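Local coordinates for transcriptional regulator, MerR-family (Cupriavidus metallidurans CH34, PDB 5GPE), which binds lead(II) and, as a member of the MerR family, probably acts as a DNA-binding transcription regulator that responds to this metal, at residues B[1-11]-B[37-48]. Sequence-based numbering, arbitrary orientation.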
loop_
_atom_site.group_PDB
_atom_site.type_symbol
_atom_site.label_atom_id
_atom_site.label_comp_id
_atom_site.label_asym_id
_atom_site.label_seq_id
_atom_site.Cartn_x
_atom_site.Cartn_y
_atom_site.Cartn_z
ATOM N N MET B 1 -10.424 -27.080 24.963
ATOM C CA MET B 1 -9.080 -26.963 24.314
ATOM C C MET B 1 -9.200 -27.379 22.852
ATOM O O MET B 1 -9.968 -28.283 22.523
ATOM C CB MET B 1 -8.033 -27.829 25.017
ATOM C CG MET B 1 -7.857 -27.533 26.499
ATOM S SD MET B 1 -6.875 -26.064 26.821
ATOM C CE MET B 1 -5.259 -26.818 26.876
ATOM N N MET B 2 -8.434 -26.706 22.000
ATOM C CA MET B 2 -8.527 -26.837 20.541
ATOM C C MET B 2 -7.156 -26.969 19.908
ATOM O O MET B 2 -6.204 -26.328 20.345
ATOM C CB MET B 2 -9.116 -25.559 19.930
ATOM C CG MET B 2 -10.528 -25.214 20.319
ATOM S SD MET B 2 -10.878 -23.614 19.570
ATOM C CE MET B 2 -10.358 -22.519 20.894
ATOM N N ARG B 3 -7.084 -27.737 18.825
ATOM C CA ARG B 3 -5.917 -27.674 17.946
ATOM C C ARG B 3 -6.066 -26.465 17.033
ATOM O O ARG B 3 -7.153 -25.891 16.887
ATOM C CB ARG B 3 -5.745 -28.943 17.119
ATOM C CG ARG B 3 -5.344 -30.161 17.927
ATOM C CD ARG B 3 -3.858 -30.015 18.317
ATOM N NE ARG B 3 -2.963 -30.552 17.291
ATOM C CZ ARG B 3 -1.632 -30.451 17.275
ATOM N NH1 ARG B 3 -0.960 -29.853 18.246
ATOM N NH2 ARG B 3 -0.957 -30.983 16.271
ATOM N N ILE B 4 -4.958 -26.102 16.402
ATOM C CA ILE B 4 -4.890 -24.903 15.564
ATOM C C ILE B 4 -5.948 -24.888 14.442
ATOM O O ILE B 4 -6.527 -23.838 14.153
ATOM C CB ILE B 4 -3.455 -24.686 15.010
ATOM C CG1 ILE B 4 -3.326 -23.289 14.391
ATOM C CG2 ILE B 4 -3.060 -25.764 13.993
ATOM C CD1 ILE B 4 -1.895 -22.821 14.254
ATOM N N GLY B 5 -6.193 -26.045 13.821
ATOM C CA GLY B 5 -7.228 -26.186 12.781
ATOM C C GLY B 5 -8.622 -25.775 13.256
ATOM O O GLY B 5 -9.350 -25.069 12.555
ATOM N N GLU B 6 -8.970 -26.191 14.462
ATOM C CA GLU B 6 -10.270 -25.857 15.038
ATOM C C GLU B 6 -10.322 -24.381 15.430
ATOM O O GLU B 6 -11.357 -23.737 15.267
ATOM C CB GLU B 6 -10.582 -26.733 16.256
ATOM C CG GLU B 6 -12.009 -26.554 16.764
ATOM C CD GLU B 6 -12.335 -27.310 18.049
ATOM O OE1 GLU B 6 -11.588 -28.230 18.420
ATOM O OE2 GLU B 6 -13.364 -26.991 18.688
ATOM N N LEU B 7 -9.222 -23.873 15.978
ATOM C CA LEU B 7 -9.096 -22.450 16.299
ATOM C C LEU B 7 -9.319 -21.590 15.051
ATOM O O LEU B 7 -10.091 -20.643 15.084
ATOM C CB LEU B 7 -7.718 -22.148 16.905
ATOM C CG LEU B 7 -7.411 -20.682 17.226
ATOM C CD1 LEU B 7 -8.341 -20.155 18.310
ATOM C CD2 LEU B 7 -5.963 -20.533 17.654
ATOM N N GLY B 8 -8.655 -21.959 13.965
ATOM C CA GLY B 8 -8.830 -21.300 12.664
ATOM C C GLY B 8 -10.255 -21.299 12.136
ATOM O O GLY B 8 -10.764 -20.261 11.699
ATOM N N LYS B 9 -10.899 -22.459 12.197
ATOM C CA LYS B 9 -12.328 -22.611 11.888
ATOM C C LYS B 9 -13.202 -21.644 12.696
ATOM O O LYS B 9 -14.025 -20.921 12.140
ATOM C CB LYS B 9 -12.767 -24.075 12.170
ATOM C CG LYS B 9 -12.711 -24.959 10.912
ATOM C CD LYS B 9 -14.091 -25.423 10.476
ATOM C CE LYS B 9 -14.104 -25.842 8.987
ATOM N NZ LYS B 9 -13.044 -26.813 8.555
ATOM N N LYS B 10 -12.992 -21.624 14.006
ATOM C CA LYS B 10 -13.767 -20.759 14.912
ATOM C C LYS B 10 -13.514 -19.263 14.712
ATOM O O LYS B 10 -14.424 -18.458 14.889
ATOM C CB LYS B 10 -13.531 -21.148 16.374
ATOM C CG LYS B 10 -14.455 -22.253 16.842
ATOM C CD LYS B 10 -14.159 -22.657 18.268
ATOM C CE LYS B 10 -15.335 -23.423 18.873
ATOM N NZ LYS B 10 -14.911 -24.350 19.950
ATOM N N ALA B 11 -12.285 -18.901 14.354
ATOM C CA ALA B 11 -11.935 -17.506 14.097
ATOM C C ALA B 11 -12.195 -17.074 12.647
ATOM O O ALA B 11 -12.015 -15.907 12.311
ATOM C CB ALA B 11 -10.481 -17.260 14.463
ATOM N N PHE B 37 3.132 -30.774 21.431
ATOM C CA PHE B 37 1.694 -30.788 21.109
ATOM C C PHE B 37 0.940 -29.519 21.568
ATOM O O PHE B 37 0.468 -29.444 22.696
ATOM C CB PHE B 37 1.043 -32.052 21.682
ATOM C CG PHE B 37 -0.291 -32.382 21.082
ATOM C CD1 PHE B 37 -0.397 -32.873 19.777
ATOM C CD2 PHE B 37 -1.447 -32.245 21.835
ATOM C CE1 PHE B 37 -1.649 -33.201 19.245
ATOM C CE2 PHE B 37 -2.684 -32.572 21.305
ATOM C CZ PHE B 37 -2.786 -33.051 20.011
ATOM N N ARG B 38 0.877 -28.509 20.718
ATOM C CA ARG B 38 0.270 -27.242 21.055
ATOM C C ARG B 38 -1.256 -27.229 21.087
ATOM O O ARG B 38 -1.854 -27.654 20.178
ATOM C CB ARG B 38 0.756 -26.159 20.098
ATOM C CG ARG B 38 2.245 -25.916 20.105
ATOM C CD ARG B 38 2.714 -25.012 18.982
ATOM N NE ARG B 38 3.948 -24.343 19.367
ATOM C CZ ARG B 38 4.103 -23.035 19.549
ATOM N NH1 ARG B 38 3.107 -22.187 19.330
ATOM N NH2 ARG B 38 5.307 -22.563 19.881
ATOM N N LEU B 39 -1.842 -26.717 22.155
ATOM C CA LEU B 39 -3.293 -26.558 22.302
ATOM C C LEU B 39 -3.669 -25.124 22.623
ATOM O O LEU B 39 -2.923 -24.407 23.286
ATOM C CB LEU B 39 -3.862 -27.488 23.388
ATOM C CG LEU B 39 -3.842 -28.983 23.106
ATOM C CD1 LEU B 39 -4.315 -29.753 24.328
ATOM C CD2 LEU B 39 -4.711 -29.347 21.915
ATOM N N TYR B 40 -4.839 -24.722 22.136
ATOM C CA TYR B 40 -5.348 -23.357 22.278
ATOM C C TYR B 40 -6.721 -23.387 22.937
ATOM O O TYR B 40 -7.378 -24.417 22.978
ATOM C CB TYR B 40 -5.432 -22.675 20.906
ATOM C CG TYR B 40 -4.125 -22.694 20.127
ATOM C CD1 TYR B 40 -3.789 -23.778 19.313
ATOM C CD2 TYR B 40 -3.233 -21.631 20.198
ATOM C CE1 TYR B 40 -2.603 -23.802 18.596
ATOM C CE2 TYR B 40 -2.036 -21.638 19.486
ATOM C CZ TYR B 40 -1.730 -22.725 18.686
ATOM O OH TYR B 40 -0.560 -22.745 17.973
ATOM N N ASP B 41 -7.158 -22.239 23.430
ATOM C CA ASP B 41 -8.448 -22.103 24.113
ATOM C C ASP B 41 -9.140 -20.770 23.768
ATOM O O ASP B 41 -8.714 -20.055 22.839
ATOM C CB ASP B 41 -8.263 -22.313 25.633
ATOM C CG ASP B 41 -7.462 -21.204 26.308
ATOM O OD1 ASP B 41 -7.306 -20.099 25.746
ATOM O OD2 ASP B 41 -6.977 -21.446 27.432
ATOM N N GLU B 42 -10.185 -20.443 24.528
ATOM C CA GLU B 42 -11.038 -19.267 24.295
ATOM C C GLU B 42 -10.273 -17.935 24.232
ATOM O O GLU B 42 -10.645 -17.039 23.467
ATOM C CB GLU B 42 -12.137 -19.191 25.378
ATOM C CG GLU B 42 -13.211 -18.114 25.163
ATOM C CD GLU B 42 -14.088 -18.332 23.929
ATOM O OE1 GLU B 42 -14.152 -19.470 23.400
ATOM O OE2 GLU B 42 -14.722 -17.350 23.481
ATOM N N VAL B 43 -9.220 -17.814 25.034
ATOM C CA VAL B 43 -8.388 -16.598 25.069
ATOM C C VAL B 43 -7.766 -16.321 23.688
ATOM O O VAL B 43 -7.721 -15.175 23.242
ATOM C CB VAL B 43 -7.283 -16.682 26.151
ATOM C CG1 VAL B 43 -6.373 -15.460 26.112
ATOM C CG2 VAL B 43 -7.899 -16.805 27.545
ATOM N N HIS B 44 -7.284 -17.378 23.036
ATOM C CA HIS B 44 -6.664 -17.274 21.711
ATOM C C HIS B 44 -7.674 -16.906 20.640
ATOM O O HIS B 44 -7.379 -16.083 19.773
ATOM C CB HIS B 44 -5.958 -18.569 21.315
ATOM C CG HIS B 44 -4.846 -18.951 22.242
ATOM N ND1 HIS B 44 -5.057 -19.669 23.398
ATOM C CD2 HIS B 44 -3.515 -18.697 22.196
ATOM C CE1 HIS B 44 -3.909 -19.848 24.023
ATOM N NE2 HIS B 44 -2.959 -19.268 23.314
ATOM N N LEU B 45 -8.866 -17.487 20.727
ATOM C CA LEU B 45 -9.964 -17.142 19.827
ATOM C C LEU B 45 -10.326 -15.657 19.936
ATOM O O LEU B 45 -10.406 -14.963 18.924
ATOM C CB LEU B 45 -11.203 -18.014 20.091
ATOM C CG LEU B 45 -12.462 -17.725 19.250
ATOM C CD1 LEU B 45 -12.178 -17.785 17.751
ATOM C CD2 LEU B 45 -13.586 -18.691 19.614
ATOM N N GLN B 46 -10.522 -15.169 21.159
ATOM C CA GLN B 46 -10.870 -13.763 21.373
ATOM C C GLN B 46 -9.760 -12.818 20.899
ATOM O O GLN B 46 -10.026 -11.724 20.404
ATOM C CB GLN B 46 -11.215 -13.487 22.842
ATOM C CG GLN B 46 -12.536 -14.109 23.298
ATOM C CD GLN B 46 -13.691 -13.802 22.347
ATOM O OE1 GLN B 46 -13.869 -12.655 21.915
ATOM N NE2 GLN B 46 -14.454 -14.832 21.981
ATOM N N ARG B 47 -8.519 -13.266 20.986
ATOM C CA ARG B 47 -7.384 -12.512 20.510
ATOM C C ARG B 47 -7.429 -12.404 18.987
ATOM O O ARG B 47 -7.283 -11.371 18.447
ATOM C CB ARG B 47 -6.112 -13.188 20.934
ATOM C CG ARG B 47 -4.880 -12.670 20.266
ATOM C CD ARG B 47 -4.641 -11.289 20.719
ATOM N NE ARG B 47 -4.505 -11.138 22.146
ATOM C CZ ARG B 47 -3.369 -11.179 22.807
ATOM N NH1 ARG B 47 -2.253 -11.429 22.210
ATOM N NH2 ARG B 47 -3.375 -10.960 24.090
ATOM N N LEU B 48 -7.671 -13.499 18.320
ATOM C CA LEU B 48 -7.781 -13.514 16.862
ATOM C C LEU B 48 -8.903 -12.631 16.346
ATOM O O LEU B 48 -8.735 -11.926 15.348
ATOM C CB LEU B 48 -7.961 -14.937 16.333
ATOM C CG LEU B 48 -6.720 -15.828 16.366
ATOM C CD1 LEU B 48 -7.088 -17.257 16.010
ATOM C CD2 LEU B 48 -5.672 -15.256 15.420
HETATM O O HOH W 1 -2.463 -27.046 17.259
#
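The guanidinium of R3 lies flat on the ring of F37, planes 10° and centres 4.0 Å apart; a flat cation can stack on an aromatic face while its N-H groups still serve acceptors at its edge. R3 folds back through bends at chi2 and chi3, bringing NH1 to R38 O, 3.1 Å away and tilted from the plane. On the Y40 ring, L7 CD2 sits over one face in a CH-pi contact, 4.1 Å from the centroid, while M2 O lies near the edge; tyrosine offers this apolar face and a hydroxyl, OH being hydrogen-bonded to E22 OE2. Y40 CD2 in turn lies over the H44 ring. The backbones are joined by a single antiparallel bridge, M2 N to Y40 O 2.7 Å and Y40 N to M2 O 2.8 Å. Beyond it helix 4-11 and the start of helix 42-56 cross at 43°. The branched L7 fills between ring and helix, its CG 3.6 Å from L48 CD1, and the small A11 lets its CB touch L45 CD1 and L48 CD1, both at 3.7 Å. D41 caps helix 42-56, its OD1 accepting from V43 N and, in a capping box, H44 ND1. Apolar packing thus joins two helices of the MerR-type winged helix-turn-helix domain, while polar contacts tie down the N-terminus.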